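Local coordinates for protein methylmalonyl-CoA carboxyltransferase 12S subunit (Propionibacterium freudenreichii, PDB 1ON3) that transfers the carboxyl group of methylmalonyl-CoA to the biotin of the 1.3S subunit, leaving propanoyl-CoA, as the hexameric core of the transcarboxylase complex, at residues 230-236 / 306-312; 274-279 / 491-495; 289-293 / 332-336; 405-411 / 431-437. All blocks are in the same frame, centred on the assembly; numbering follows the deposited sequence. Where two conformers were deposited one is given.

Contact 1 (230-236 / 306-312)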
loop_
_atom_site.group_PDB
_atom_site.type_symbol
_atom_site.label_atom_id
_atom_site.label_comp_id
_atom_site.label_asym_id
_atom_site.label_seq_id
_atom_site.Cartn_x
_atom_site.Cartn_y
_atom_site.Cartn_z
ATOM N N ILE E 230 -31.800 2.917 -32.725
ATOM C CA ILE E 230 -32.243 4.234 -32.274
ATOM C C ILE E 230 -31.747 4.713 -30.915
ATOM O O ILE E 230 -31.047 5.720 -30.840
ATOM C CB ILE E 230 -33.784 4.290 -32.260
ATOM C CG1 ILE E 230 -34.327 3.883 -33.636
ATOM C CG2 ILE E 230 -34.254 5.684 -31.879
ATOM C CD1 ILE E 230 -35.839 3.631 -33.651
ATOM N N SER E 231 -32.122 3.990 -29.854
ATOM C CA SER E 231 -31.786 4.352 -28.472
ATOM C C SER E 231 -30.324 4.176 -28.061
ATOM O O SER E 231 -29.856 4.856 -27.154
ATOM C CB SER E 231 -32.665 3.558 -27.502
ATOM O OG SER E 231 -32.392 2.172 -27.600
ATOM N N GLY E 232 -29.619 3.243 -28.705
ATOM C CA GLY E 232 -28.222 3.013 -28.378
ATOM C C GLY E 232 -28.008 2.272 -27.058
ATOM O O GLY E 232 -26.908 2.300 -26.489
ATOM N N ASN E 233 -29.052 1.586 -26.590
ATOM C CA ASN E 233 -29.022 0.869 -25.303
ATOM C C ASN E 233 -28.426 -0.538 -25.288
ATOM O O ASN E 233 -28.077 -1.030 -24.214
ATOM C CB ASN E 233 -30.433 0.691 -24.740
ATOM C CG ASN E 233 -31.100 1.989 -24.321
ATOM O OD1 ASN E 233 -32.316 2.152 -24.500
ATOM N ND2 ASN E 233 -30.339 2.897 -23.741
ATOM N N ILE E 234 -28.343 -1.204 -26.437
ATOM C CA ILE E 234 -27.868 -2.586 -26.425
ATOM C C ILE E 234 -26.701 -2.884 -27.333
ATOM O O ILE E 234 -26.380 -2.112 -28.235
ATOM C CB ILE E 234 -29.009 -3.579 -26.740
ATOM C CG1 ILE E 234 -29.492 -3.384 -28.187
ATOM C CG2 ILE E 234 -30.162 -3.363 -25.747
ATOM C CD1 ILE E 234 -30.486 -4.441 -28.655
ATOM N N HIS E 235 -26.095 -4.045 -27.123
ATOM C CA HIS E 235 -24.894 -4.387 -27.867
ATOM C C HIS E 235 -24.979 -5.455 -28.923
ATOM O O HIS E 235 -24.161 -5.463 -29.848
ATOM C CB HIS E 235 -23.789 -4.726 -26.866
ATOM C CG HIS E 235 -23.610 -3.678 -25.815
ATOM N ND1 HIS E 235 -24.480 -3.535 -24.755
ATOM C CD2 HIS E 235 -22.711 -2.670 -25.702
ATOM C CE1 HIS E 235 -24.126 -2.484 -24.036
ATOM N NE2 HIS E 235 -23.056 -1.940 -24.592
ATOM N N PHE E 236 -25.951 -6.354 -28.787
ATOM C CA PHE E 236 -26.140 -7.425 -29.746
ATOM C C PHE E 236 -27.607 -7.747 -29.918
ATOM O O PHE E 236 -28.362 -7.766 -28.935
ATOM C CB PHE E 236 -25.427 -8.719 -29.291
ATOM C CG PHE E 236 -23.954 -8.547 -29.035
ATOM C CD1 PHE E 236 -23.492 -8.200 -27.778
ATOM C CD2 PHE E 236 -23.036 -8.679 -30.073
ATOM C CE1 PHE E 236 -22.126 -7.977 -27.547
ATOM C CE2 PHE E 236 -21.680 -8.459 -29.857
ATOM C CZ PHE E 236 -21.226 -8.107 -28.594
ATOM N N LEU E 306 -16.022 -10.042 -33.611
ATOM C CA LEU E 306 -17.379 -9.980 -33.087
ATOM C C LEU E 306 -17.687 -8.496 -32.961
ATOM O O LEU E 306 -17.141 -7.825 -32.089
ATOM C CB LEU E 306 -17.453 -10.650 -31.711
ATOM C CG LEU E 306 -18.801 -10.465 -31.003
ATOM C CD1 LEU E 306 -19.890 -11.193 -31.781
ATOM C CD2 LEU E 306 -18.711 -10.982 -29.576
ATOM N N GLU E 307 -18.538 -7.977 -33.842
ATOM C CA GLU E 307 -18.852 -6.557 -33.808
ATOM C C GLU E 307 -19.817 -6.212 -32.672
ATOM O O GLU E 307 -20.816 -6.900 -32.478
ATOM C CB GLU E 307 -19.443 -6.121 -35.157
ATOM C CG GLU E 307 -19.183 -4.662 -35.474
ATOM C CD GLU E 307 -19.710 -4.220 -36.833
ATOM O OE1 GLU E 307 -19.862 -5.067 -37.748
ATOM O OE2 GLU E 307 -19.957 -3.003 -36.988
ATOM N N VAL E 308 -19.491 -5.155 -31.926
ATOM C CA VAL E 308 -20.309 -4.671 -30.823
ATOM C C VAL E 308 -21.128 -3.477 -31.346
ATOM O O VAL E 308 -20.592 -2.620 -32.055
ATOM C CB VAL E 308 -19.413 -4.232 -29.638
ATOM C CG1 VAL E 308 -20.272 -3.668 -28.485
ATOM C CG2 VAL E 308 -18.596 -5.439 -29.151
ATOM N N LYS E 309 -22.416 -3.435 -30.999
ATOM C CA LYS E 309 -23.322 -2.371 -31.459
ATOM C C LYS E 309 -23.228 -2.223 -32.985
ATOM O O LYS E 309 -23.167 -1.111 -33.517
ATOM C CB LYS E 309 -22.998 -1.038 -30.764
ATOM C CG LYS E 309 -23.644 -0.962 -29.378
ATOM C CD LYS E 309 -23.365 0.311 -28.592
ATOM C CE LYS E 309 -24.194 0.269 -27.289
ATOM N NZ LYS E 309 -23.968 1.412 -26.366
ATOM N N ALA E 310 -23.235 -3.361 -33.676
ATOM C CA ALA E 310 -23.123 -3.380 -35.139
ATOM C C ALA E 310 -24.185 -2.581 -35.878
ATOM O O ALA E 310 -23.931 -2.096 -36.981
ATOM C CB ALA E 310 -23.137 -4.810 -35.645
ATOM N N GLY E 311 -25.371 -2.467 -35.289
ATOM C CA GLY E 311 -26.444 -1.729 -35.931
ATOM C C GLY E 311 -26.670 -0.316 -35.435
ATOM O O GLY E 311 -27.635 0.330 -35.841
ATOM N N TYR E 312 -25.795 0.165 -34.556
ATOM C CA TYR E 312 -25.909 1.517 -34.005
ATOM C C TYR E 312 -24.721 2.365 -34.466
ATOM O O TYR E 312 -23.604 1.869 -34.522
ATOM C CB TYR E 312 -25.898 1.464 -32.472
ATOM C CG TYR E 312 -26.117 2.801 -31.791
ATOM C CD1 TYR E 312 -27.343 3.455 -31.878
ATOM C CD2 TYR E 312 -25.102 3.402 -31.042
ATOM C CE1 TYR E 312 -27.559 4.673 -31.237
ATOM C CE2 TYR E 312 -25.308 4.623 -30.393
ATOM C CZ TYR E 312 -26.543 5.246 -30.497
ATOM O OH TYR E 312 -26.778 6.431 -29.855
HETATM O O HOH W 1 -29.269 7.216 -29.404
HETATM O O HOH W 2 -23.752 -6.140 -32.482
#

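Contact 2 (274-279 / 491-495)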
loop_
_atom_site.group_PDB
_atom_site.type_symbol
_atom_site.label_atom_id
_atom_site.label_comp_id
_atom_site.label_asym_id
_atom_site.label_seq_id
_atom_site.Cartn_x
_atom_site.Cartn_y
_atom_site.Cartn_z
ATOM N N PRO E 274 3.144 -10.500 -45.152
ATOM C CA PRO E 274 2.492 -9.372 -45.827
ATOM C C PRO E 274 1.271 -9.799 -46.623
ATOM O O PRO E 274 1.186 -10.942 -47.060
ATOM C CB PRO E 274 3.596 -8.831 -46.740
ATOM C CG PRO E 274 4.859 -9.175 -45.997
ATOM C CD PRO E 274 4.566 -10.593 -45.534
ATOM N N ASN E 275 0.314 -8.890 -46.779
ATOM C CA ASN E 275 -0.870 -9.161 -47.581
ATOM C C ASN E 275 -1.066 -7.926 -48.445
ATOM O O ASN E 275 -1.575 -6.906 -47.984
ATOM C CB ASN E 275 -2.114 -9.393 -46.722
ATOM C CG ASN E 275 -3.302 -9.855 -47.552
ATOM O OD1 ASN E 275 -3.370 -9.591 -48.751
ATOM N ND2 ASN E 275 -4.244 -10.539 -46.919
ATOM N N THR E 276 -0.656 -8.021 -49.703
ATOM C CA THR E 276 -0.747 -6.902 -50.627
ATOM C C THR E 276 -2.156 -6.426 -50.947
ATOM O O THR E 276 -2.329 -5.313 -51.438
ATOM C CB THR E 276 -0.033 -7.236 -51.946
ATOM O OG1 THR E 276 -0.671 -8.366 -52.547
ATOM C CG2 THR E 276 1.438 -7.565 -51.680
ATOM N N GLU E 277 -3.162 -7.254 -50.677
ATOM C CA GLU E 277 -4.534 -6.858 -50.957
ATOM C C GLU E 277 -4.916 -5.645 -50.124
ATOM O O GLU E 277 -5.784 -4.874 -50.516
ATOM C CB GLU E 277 -5.513 -7.998 -50.666
ATOM C CG GLU E 277 -5.301 -9.237 -51.517
ATOM C CD GLU E 277 -6.363 -10.296 -51.275
ATOM O OE1 GLU E 277 -7.502 -10.122 -51.760
ATOM O OE2 GLU E 277 -6.063 -11.297 -50.587
ATOM N N LEU E 278 -4.253 -5.474 -48.984
ATOM C CA LEU E 278 -4.526 -4.337 -48.103
ATOM C C LEU E 278 -4.191 -2.999 -48.771
ATOM O O LEU E 278 -4.726 -1.951 -48.391
ATOM C CB LEU E 278 -3.725 -4.473 -46.813
ATOM C CG LEU E 278 -4.311 -5.398 -45.745
ATOM C CD1 LEU E 278 -3.237 -5.776 -44.717
ATOM C CD2 LEU E 278 -5.509 -4.687 -45.081
ATOM N N ARG E 279 -3.301 -3.029 -49.760
ATOM C CA ARG E 279 -2.933 -1.802 -50.459
ATOM C C ARG E 279 -4.070 -1.297 -51.324
ATOM O O ARG E 279 -4.090 -0.129 -51.706
ATOM C CB ARG E 279 -1.742 -2.038 -51.380
ATOM C CG ARG E 279 -0.454 -2.405 -50.695
ATOM C CD ARG E 279 0.572 -2.790 -51.743
ATOM N NE ARG E 279 1.815 -3.247 -51.133
ATOM C CZ ARG E 279 2.723 -3.986 -51.762
ATOM N NH1 ARG E 279 2.521 -4.348 -53.022
ATOM N NH2 ARG E 279 3.821 -4.376 -51.128
ATOM N N ASP E 491 4.114 0.207 -45.410
ATOM C CA ASP E 491 3.515 -0.385 -46.590
ATOM C C ASP E 491 2.234 -0.985 -45.986
ATOM O O ASP E 491 2.298 -1.756 -45.014
ATOM C CB ASP E 491 4.448 -1.483 -47.125
ATOM C CG ASP E 491 3.835 -2.310 -48.244
ATOM O OD1 ASP E 491 4.596 -3.101 -48.844
ATOM O OD2 ASP E 491 2.620 -2.204 -48.522
ATOM N N PRO E 492 1.062 -0.619 -46.528
ATOM C CA PRO E 492 -0.205 -1.149 -46.004
ATOM C C PRO E 492 -0.172 -2.664 -45.851
ATOM O O PRO E 492 -0.810 -3.230 -44.955
ATOM C CB PRO E 492 -1.227 -0.696 -47.043
ATOM C CG PRO E 492 -0.642 0.603 -47.541
ATOM C CD PRO E 492 0.830 0.296 -47.661
ATOM N N ALA E 493 0.586 -3.321 -46.724
ATOM C CA ALA E 493 0.685 -4.777 -46.698
ATOM C C ALA E 493 1.258 -5.344 -45.401
ATOM O O ALA E 493 1.015 -6.505 -45.086
ATOM C CB ALA E 493 1.525 -5.270 -47.898
ATOM N N ASP E 494 2.022 -4.537 -44.662
ATOM C CA ASP E 494 2.638 -4.984 -43.409
ATOM C C ASP E 494 1.839 -4.618 -42.150
ATOM O O ASP E 494 2.322 -4.812 -41.040
ATOM C CB ASP E 494 4.048 -4.391 -43.249
ATOM C CG ASP E 494 4.976 -4.713 -44.426
ATOM O OD1 ASP E 494 4.925 -5.843 -44.942
ATOM O OD2 ASP E 494 5.776 -3.838 -44.811
ATOM N N THR E 495 0.634 -4.083 -42.323
ATOM C CA THR E 495 -0.177 -3.669 -41.177
ATOM C C THR E 495 -0.304 -4.711 -40.060
ATOM O O THR E 495 -0.025 -4.412 -38.893
ATOM C CB THR E 495 -1.570 -3.232 -41.641
ATOM O OG1 THR E 495 -1.427 -2.170 -42.594
ATOM C CG2 THR E 495 -2.405 -2.711 -40.451
#

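Contact 3 (289-293 / 332-336)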
loop_
_atom_site.group_PDB
_atom_site.type_symbol
_atom_site.label_atom_id
_atom_site.label_comp_id
_atom_site.label_asym_id
_atom_site.label_seq_id
_atom_site.Cartn_x
_atom_site.Cartn_y
_atom_site.Cartn_z
ATOM N N GLY E 289 -15.528 5.966 -50.681
ATOM C CA GLY E 289 -15.495 5.320 -49.380
ATOM C C GLY E 289 -15.156 3.851 -49.552
ATOM O O GLY E 289 -14.707 3.428 -50.617
ATOM N N TYR E 290 -15.378 3.069 -48.505
ATOM C CA TYR E 290 -15.100 1.638 -48.517
ATOM C C TYR E 290 -15.588 1.107 -47.180
ATOM O O TYR E 290 -16.006 1.889 -46.337
ATOM C CB TYR E 290 -13.593 1.385 -48.653
ATOM C CG TYR E 290 -12.751 1.992 -47.548
ATOM C CD1 TYR E 290 -12.330 1.229 -46.452
ATOM C CD2 TYR E 290 -12.378 3.339 -47.596
ATOM C CE1 TYR E 290 -11.558 1.800 -45.429
ATOM C CE2 TYR E 290 -11.604 3.915 -46.589
ATOM C CZ TYR E 290 -11.198 3.147 -45.510
ATOM O OH TYR E 290 -10.415 3.728 -44.538
ATOM N N ASP E 291 -15.547 -0.208 -46.993
ATOM C CA ASP E 291 -15.972 -0.807 -45.727
ATOM C C ASP E 291 -14.708 -1.103 -44.942
ATOM O O ASP E 291 -13.911 -1.945 -45.346
ATOM C CB ASP E 291 -16.730 -2.108 -45.952
ATOM C CG ASP E 291 -17.457 -2.577 -44.699
ATOM O OD1 ASP E 291 -16.893 -2.433 -43.592
ATOM O OD2 ASP E 291 -18.585 -3.103 -44.823
ATOM N N VAL E 292 -14.524 -0.417 -43.819
ATOM C CA VAL E 292 -13.323 -0.605 -43.021
ATOM C C VAL E 292 -13.179 -2.013 -42.438
ATOM O O VAL E 292 -12.092 -2.414 -42.043
ATOM C CB VAL E 292 -13.249 0.463 -41.892
ATOM C CG1 VAL E 292 -14.291 0.177 -40.809
ATOM C CG2 VAL E 292 -11.844 0.515 -41.315
ATOM N N ARG E 293 -14.267 -2.775 -42.391
ATOM C CA ARG E 293 -14.178 -4.125 -41.856
ATOM C C ARG E 293 -13.410 -5.019 -42.828
ATOM O O ARG E 293 -12.953 -6.090 -42.454
ATOM C CB ARG E 293 -15.576 -4.682 -41.566
ATOM C CG ARG E 293 -16.247 -3.973 -40.372
ATOM C CD ARG E 293 -17.738 -4.262 -40.306
ATOM N NE ARG E 293 -18.452 -3.721 -41.467
ATOM C CZ ARG E 293 -19.771 -3.550 -41.520
ATOM N NH1 ARG E 293 -20.529 -3.873 -40.474
ATOM N NH2 ARG E 293 -20.337 -3.069 -42.621
ATOM N N ALA E 332 -12.690 1.705 -35.308
ATOM C CA ALA E 332 -12.373 2.150 -36.652
ATOM C C ALA E 332 -13.460 3.011 -37.295
ATOM O O ALA E 332 -14.650 2.717 -37.172
ATOM C CB ALA E 332 -12.107 0.909 -37.516
ATOM N N ASN E 333 -13.056 4.073 -37.986
ATOM C CA ASN E 333 -14.049 4.911 -38.654
ATOM C C ASN E 333 -14.549 4.185 -39.901
ATOM O O ASN E 333 -13.808 3.415 -40.519
ATOM C CB ASN E 333 -13.440 6.257 -39.031
ATOM C CG ASN E 333 -12.683 6.888 -37.880
ATOM O OD1 ASN E 333 -11.447 6.923 -37.872
ATOM N ND2 ASN E 333 -13.421 7.387 -36.897
ATOM N N GLN E 334 -15.799 4.441 -40.277
ATOM C CA GLN E 334 -16.417 3.791 -41.440
ATOM C C GLN E 334 -16.691 4.823 -42.556
ATOM O O GLN E 334 -17.768 5.408 -42.610
ATOM C CB GLN E 334 -17.730 3.125 -40.994
ATOM C CG GLN E 334 -18.464 2.328 -42.077
ATOM C CD GLN E 334 -17.643 1.171 -42.602
ATOM O OE1 GLN E 334 -16.678 1.366 -43.342
ATOM N NE2 GLN E 334 -18.015 -0.048 -42.210
ATOM N N PRO E 335 -15.724 5.028 -43.471
ATOM C CA PRO E 335 -15.870 5.995 -44.565
ATOM C C PRO E 335 -17.117 5.835 -45.427
ATOM O O PRO E 335 -17.594 6.804 -46.019
ATOM C CB PRO E 335 -14.571 5.810 -45.360
ATOM C CG PRO E 335 -13.592 5.410 -44.302
ATOM C CD PRO E 335 -14.406 4.373 -43.550
ATOM N N SER E 336 -17.641 4.617 -45.490
ATOM C CA SER E 336 -18.827 4.346 -46.284
ATOM C C SER E 336 -20.139 4.819 -45.655
ATOM O O SER E 336 -21.196 4.679 -46.267
ATOM C CB SER E 336 -18.903 2.851 -46.589
ATOM O OG SER E 336 -18.676 2.091 -45.413
#

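Contact 4 (405-411 / 431-437)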
loop_
_atom_site.group_PDB
_atom_site.type_symbol
_atom_site.label_atom_id
_atom_site.label_comp_id
_atom_site.label_asym_id
_atom_site.label_seq_id
_atom_site.Cartn_x
_atom_site.Cartn_y
_atom_site.Cartn_z
ATOM N N VAL E 405 -3.341 2.988 -36.218
ATOM C CA VAL E 405 -2.911 2.951 -37.607
ATOM C C VAL E 405 -3.751 3.965 -38.375
ATOM O O VAL E 405 -4.986 3.876 -38.404
ATOM C CB VAL E 405 -3.105 1.535 -38.223
ATOM C CG1 VAL E 405 -2.640 1.523 -39.679
ATOM C CG2 VAL E 405 -2.296 0.502 -37.423
ATOM N N VAL E 406 -3.084 4.943 -38.985
ATOM C CA VAL E 406 -3.799 5.956 -39.751
ATOM C C VAL E 406 -3.863 5.534 -41.216
ATOM O O VAL E 406 -2.841 5.520 -41.903
ATOM C CB VAL E 406 -3.114 7.337 -39.642
ATOM C CG1 VAL E 406 -3.917 8.369 -40.425
ATOM C CG2 VAL E 406 -2.998 7.740 -38.178
ATOM N N LEU E 407 -5.070 5.203 -41.678
ATOM C CA LEU E 407 -5.303 4.754 -43.050
ATOM C C LEU E 407 -5.381 5.897 -44.043
ATOM O O LEU E 407 -4.784 5.833 -45.119
ATOM C CB LEU E 407 -6.614 3.957 -43.146
ATOM C CG LEU E 407 -6.836 2.808 -42.149
ATOM C CD1 LEU E 407 -8.166 2.129 -42.457
ATOM C CD2 LEU E 407 -5.703 1.796 -42.229
ATOM N N ARG E 408 -6.127 6.942 -43.700
ATOM C CA ARG E 408 -6.264 8.049 -44.632
ATOM C C ARG E 408 -6.504 9.378 -43.919
ATOM O O ARG E 408 -5.585 9.916 -43.302
ATOM C CB ARG E 408 -7.393 7.721 -45.623
ATOM C CG ARG E 408 -7.360 8.513 -46.917
ATOM C CD ARG E 408 -8.199 7.823 -48.011
ATOM N NE ARG E 408 -9.604 7.646 -47.633
ATOM C CZ ARG E 408 -10.569 7.299 -48.482
ATOM N NH1 ARG E 408 -10.280 7.085 -49.764
ATOM N NH2 ARG E 408 -11.828 7.192 -48.060
ATOM N N LYS E 409 -7.722 9.909 -43.996
ATOM C CA LYS E 409 -8.025 11.185 -43.352
ATOM C C LYS E 409 -7.860 11.103 -41.831
ATOM O O LYS E 409 -8.245 10.113 -41.206
ATOM C CB LYS E 409 -9.463 11.618 -43.651
ATOM C CG LYS E 409 -9.783 11.908 -45.105
ATOM C CD LYS E 409 -8.975 13.087 -45.633
ATOM C CE LYS E 409 -9.498 13.549 -47.000
ATOM N NZ LYS E 409 -9.569 12.436 -47.991
ATOM N N ALA E 410 -7.302 12.156 -41.242
ATOM C CA ALA E 410 -7.114 12.235 -39.787
ATOM C C ALA E 410 -7.075 13.731 -39.488
ATOM O O ALA E 410 -6.020 14.310 -39.248
ATOM C CB ALA E 410 -5.810 11.569 -39.391
ATOM N N TYR E 411 -8.250 14.347 -39.495
ATOM C CA TYR E 411 -8.359 15.788 -39.312
ATOM C C TYR E 411 -8.741 16.324 -37.935
ATOM O O TYR E 411 -9.685 15.847 -37.310
ATOM C CB TYR E 411 -9.370 16.342 -40.316
ATOM C CG TYR E 411 -8.940 16.330 -41.774
ATOM C CD1 TYR E 411 -7.735 15.747 -42.174
ATOM C CD2 TYR E 411 -9.737 16.930 -42.750
ATOM C CE1 TYR E 411 -7.336 15.765 -43.517
ATOM C CE2 TYR E 411 -9.351 16.955 -44.084
ATOM C CZ TYR E 411 -8.147 16.374 -44.461
ATOM O OH TYR E 411 -7.748 16.439 -45.776
ATOM N N TRP E 431 -0.183 4.932 -43.037
ATOM C CA TRP E 431 -0.142 4.274 -44.336
ATOM C C TRP E 431 0.346 5.406 -45.228
ATOM O O TRP E 431 0.346 6.561 -44.802
ATOM C CB TRP E 431 -1.528 3.828 -44.776
ATOM C CG TRP E 431 -1.923 2.466 -44.265
ATOM C CD1 TRP E 431 -1.392 1.797 -43.193
ATOM C CD2 TRP E 431 -2.936 1.619 -44.804
ATOM N NE1 TRP E 431 -2.019 0.576 -43.037
ATOM C CE2 TRP E 431 -2.971 0.445 -44.015
ATOM C CE3 TRP E 431 -3.822 1.734 -45.882
ATOM C CZ2 TRP E 431 -3.857 -0.602 -44.273
ATOM C CZ3 TRP E 431 -4.702 0.691 -46.138
ATOM C CH2 TRP E 431 -4.712 -0.467 -45.331
ATOM N N PRO E 432 0.761 5.104 -46.475
ATOM C CA PRO E 432 1.240 6.186 -47.348
ATOM C C PRO E 432 0.122 7.146 -47.730
ATOM O O PRO E 432 0.368 8.223 -48.260
ATOM C CB PRO E 432 1.789 5.436 -48.565
ATOM C CG PRO E 432 2.197 4.098 -48.001
ATOM C CD PRO E 432 1.013 3.791 -47.093
ATOM N N SER E 433 -1.112 6.738 -47.472
ATOM C CA SER E 433 -2.285 7.557 -47.786
ATOM C C SER E 433 -2.742 8.384 -46.585
ATOM O O SER E 433 -3.734 9.130 -46.659
ATOM C CB SER E 433 -3.424 6.647 -48.243
ATOM O OG SER E 433 -3.462 5.462 -47.451
ATOM N N ALA E 434 -2.016 8.257 -45.484
ATOM C CA ALA E 434 -2.366 8.982 -44.270
ATOM C C ALA E 434 -2.338 10.487 -44.480
ATOM O O ALA E 434 -1.400 11.036 -45.076
ATOM C CB ALA E 434 -1.426 8.604 -43.140
ATOM N N GLU E 435 -3.365 11.156 -43.970
ATOM C CA GLU E 435 -3.445 12.588 -44.106
ATOM C C GLU E 435 -3.790 13.244 -42.768
ATOM O O GLU E 435 -4.896 13.742 -42.586
ATOM C CB GLU E 435 -4.485 12.936 -45.166
ATOM C CG GLU E 435 -4.412 14.366 -45.646
ATOM C CD GLU E 435 -5.390 14.649 -46.770
ATOM O OE1 GLU E 435 -5.334 15.765 -47.320
ATOM O OE2 GLU E 435 -6.212 13.760 -47.097
ATOM N N ILE E 436 -2.840 13.202 -41.835
ATOM C CA ILE E 436 -2.990 13.817 -40.514
ATOM C C ILE E 436 -2.862 15.323 -40.735
ATOM O O ILE E 436 -1.863 15.785 -41.272
ATOM C CB ILE E 436 -1.874 13.342 -39.570
ATOM C CG1 ILE E 436 -2.026 11.839 -39.332
ATOM C CG2 ILE E 436 -1.910 14.141 -38.259
ATOM C CD1 ILE E 436 -0.804 11.181 -38.788
ATOM N N ALA E 437 -3.869 16.086 -40.328
ATOM C CA ALA E 437 -3.836 17.527 -40.543
ATOM C C ALA E 437 -4.718 18.281 -39.559
ATOM O O ALA E 437 -5.718 17.755 -39.072
ATOM C CB ALA E 437 -4.286 17.839 -41.974
#

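Contact 1 (230-236 / 306-312)
One face of the Tyr312 ring lies against Gly232, whose CA sits 3.5 Å from the ring centroid in a CH-pi contact, while the carbonyl oxygen of Ile230 lies near the ring plane at its edge. The His235 ring is covered on one face by CE of Lys309, 3.9 Å from its centroid, and meets CG1 of Val308 edge-on. Phe236 brings CE2 to within 3.7 Å of CG of Leu306, and its CZ rests on CG2 of Val308. Gly232, the first residue after helix 224-231, has a positive phi, and, lacking a side chain, it lets the tyrosine ring lie flat against its CA. Beyond CG the Lys309 chain is fully extended (chi2 179°), and this carries it alongside the imidazole until NZ bonds the carbonyl oxygen of Gly232 at 3.1 Å, tilted from the carbonyl plane. The same NZ pairs with Glu352, which also accepts from NE2 of His235; ND1 of His235 is taken by the backbone of Ile192. The backbone N of Lys309 donates to O of His235 at 2.9 Å. One water spans O of Ile230 and the Tyr312 hydroxyl; another links O of His235, O of Glu307 and N of Ala310. A methionine in place of Lys309 would probably leave the Gly232 carbonyl without this N-H donor and Glu352 without its positive mate. The joint thus ties strand 305-308, at the edge of one sheet, to the turn entering strand 236-238, at the edge of the other, and its buried ammonium is likely to be stabilised by the glutamate.

Contact 2 (274-279 / 491-495)
Arg279 reaches Asp491 because its chain runs extended from CG to NE (chi2 172°), while the aspartate places its CG anti to the backbone N (chi1 172°), which sets the carboxylate beside the guanidinium. The grip is side-on: NE donates to OD2 at 2.9 Å and NH2 to OD1 at 2.7 Å, with the two planes only 26° apart. CG2 of Thr276 lies over one guanidinium face. OD2 has a second donor, the backbone N of Ala493, which comes from above the carboxylate plane, so one of the two oxygens gripping the arginine also closes an Asx turn. Further along, N of Asn275 bonds O of Ala493 at 3.0 Å, and CA of Pro274 approaches the same oxygen. The methyl of Ala493 sits 3.5 Å from O of Asn275, and CD1 of Leu278 lies 3.5 Å from O of Pro492. A leucine replacing Arg279 would probably leave the Asp491 carboxylate without its countercharge, held by the Asx-turn bond alone among the bonds described. Met12 of the third subunit packs on Arg279 and Pro492. Both segments are helix entries: Asn275 OD1 caps N of Glu277 ahead of the short, weakly bonded helix 278-281, and the 3-10 turn 492-494 leads into helix 495-505. The arrangement is an Asx turn and a capped helix entry joined by a side-on salt bridge within the carboxyltransferase domain.

Contact 3 (289-293 / 332-336)
The amide of Gln334 faces the backbone and side chain of 291-292 through both its ends. Its CG is anti to the backbone N (chi1 -177°) and the chain bends at chi2, which turns OE1 to N of Val292 at 2.8 Å and NE2 to OD1 of Asp291 at 3.0 Å. The amide and carboxylate planes stand 83° apart, and NE2 meets OD1 from above the carboxylate. OD1 also accepts from N and NE of Arg293, while NH2 of Arg293 takes OD2; the side-on pair leaves the guanidinium NH1 directed to Glu307. The bond from N of Arg293 is the capping bond of helix 293-299, and thus the glutamine joins the entry turn of the helix to the end of strand 326-333 in the crotonase-like fold. Tyr290 holds its CG between the backbone N and carbonyl carbon (chi1 59°), folding the ring over Pro335: CE2 lies 3.4 Å from CG of the proline, and CD of Pro335 sits over one face. Its hydroxyl bonds Asp369. Ser336 OG donates to O of Tyr290 at 2.8 Å, well above the carbonyl plane. Val292 presses CG2 on CB of Ala332 and CG1 to within 3.3 Å of O of Asn333, a buried carbonyl with no polar partner in the model.

Contact 4 (405-411 / 431-437)
Backbone N of Glu435 donates to O of Arg408 at 2.6 Å, the shortest polar bond between the segments. It begins a short parallel ladder: N of Ala410 donates to O of Glu435, and N of Ala437 to O of Ala410. Before the corner at Arg408, N of Trp431 bonds O of Val406, and OG of Ser433 meets O of Leu407 at 2.7 Å, nearly end-on to the carbonyl. The Trp431 indole takes CD2 of Leu407 over the centre of one face, 3.6 Å from the centroid of the six-membered ring, while CG1 of Val405 touches NE1 and CD1. Val406 CG1 packs on the methyl of Ala434 and on CG1 of Ile436, which also meets CB of Ala410. On the face shared by Lys409, Tyr411 and Glu435, the extended glutamate chain (chi2 176°) carries its carboxylate up to both neighbours: OE1 is 2.9 Å from the tyrosine OH, with ring and carboxylate planes 84° apart, and OE2 forms a long salt bridge of 3.7 Å with NZ of Lys409. The Arg408 side chain leads off to Asp369, in a salt bridge, and to the carbonyls of Pro283 and Lys288. Past the corner that ends strand 402-407, 409-411 pairs in parallel with 435-437; helix 412-416 follows 409-411, and its Tyr415 packs on Ala410 and Ile436.

In the fold
Contacts 1, 3 and 4 all reach the seven-stranded sheet that runs from strand 305-308 to strand 488-489. Contact 1 lies at its 305-308 edge, next to the residues that lead into strand 236-238 of the other large sheet, and joins contact 3 through a salt bridge between Glu307 OE1 and Arg293 NH1 at 3.1 Å. Contact 3 touches contact 4, their centres about 13 Å apart, where Tyr290 OH lies 3.5 Å from Leu407 CD1. Contact 2 meets contact 4 at Trp431, which packs on Pro492, and both adjoin the third subunit, whereas contacts 1 and 4 border the second. Contact 4 lies close to the bound ligands: the Tyr411 side chain is about 7 Å from methylmalonyl-CoA and from methylmalonic acid.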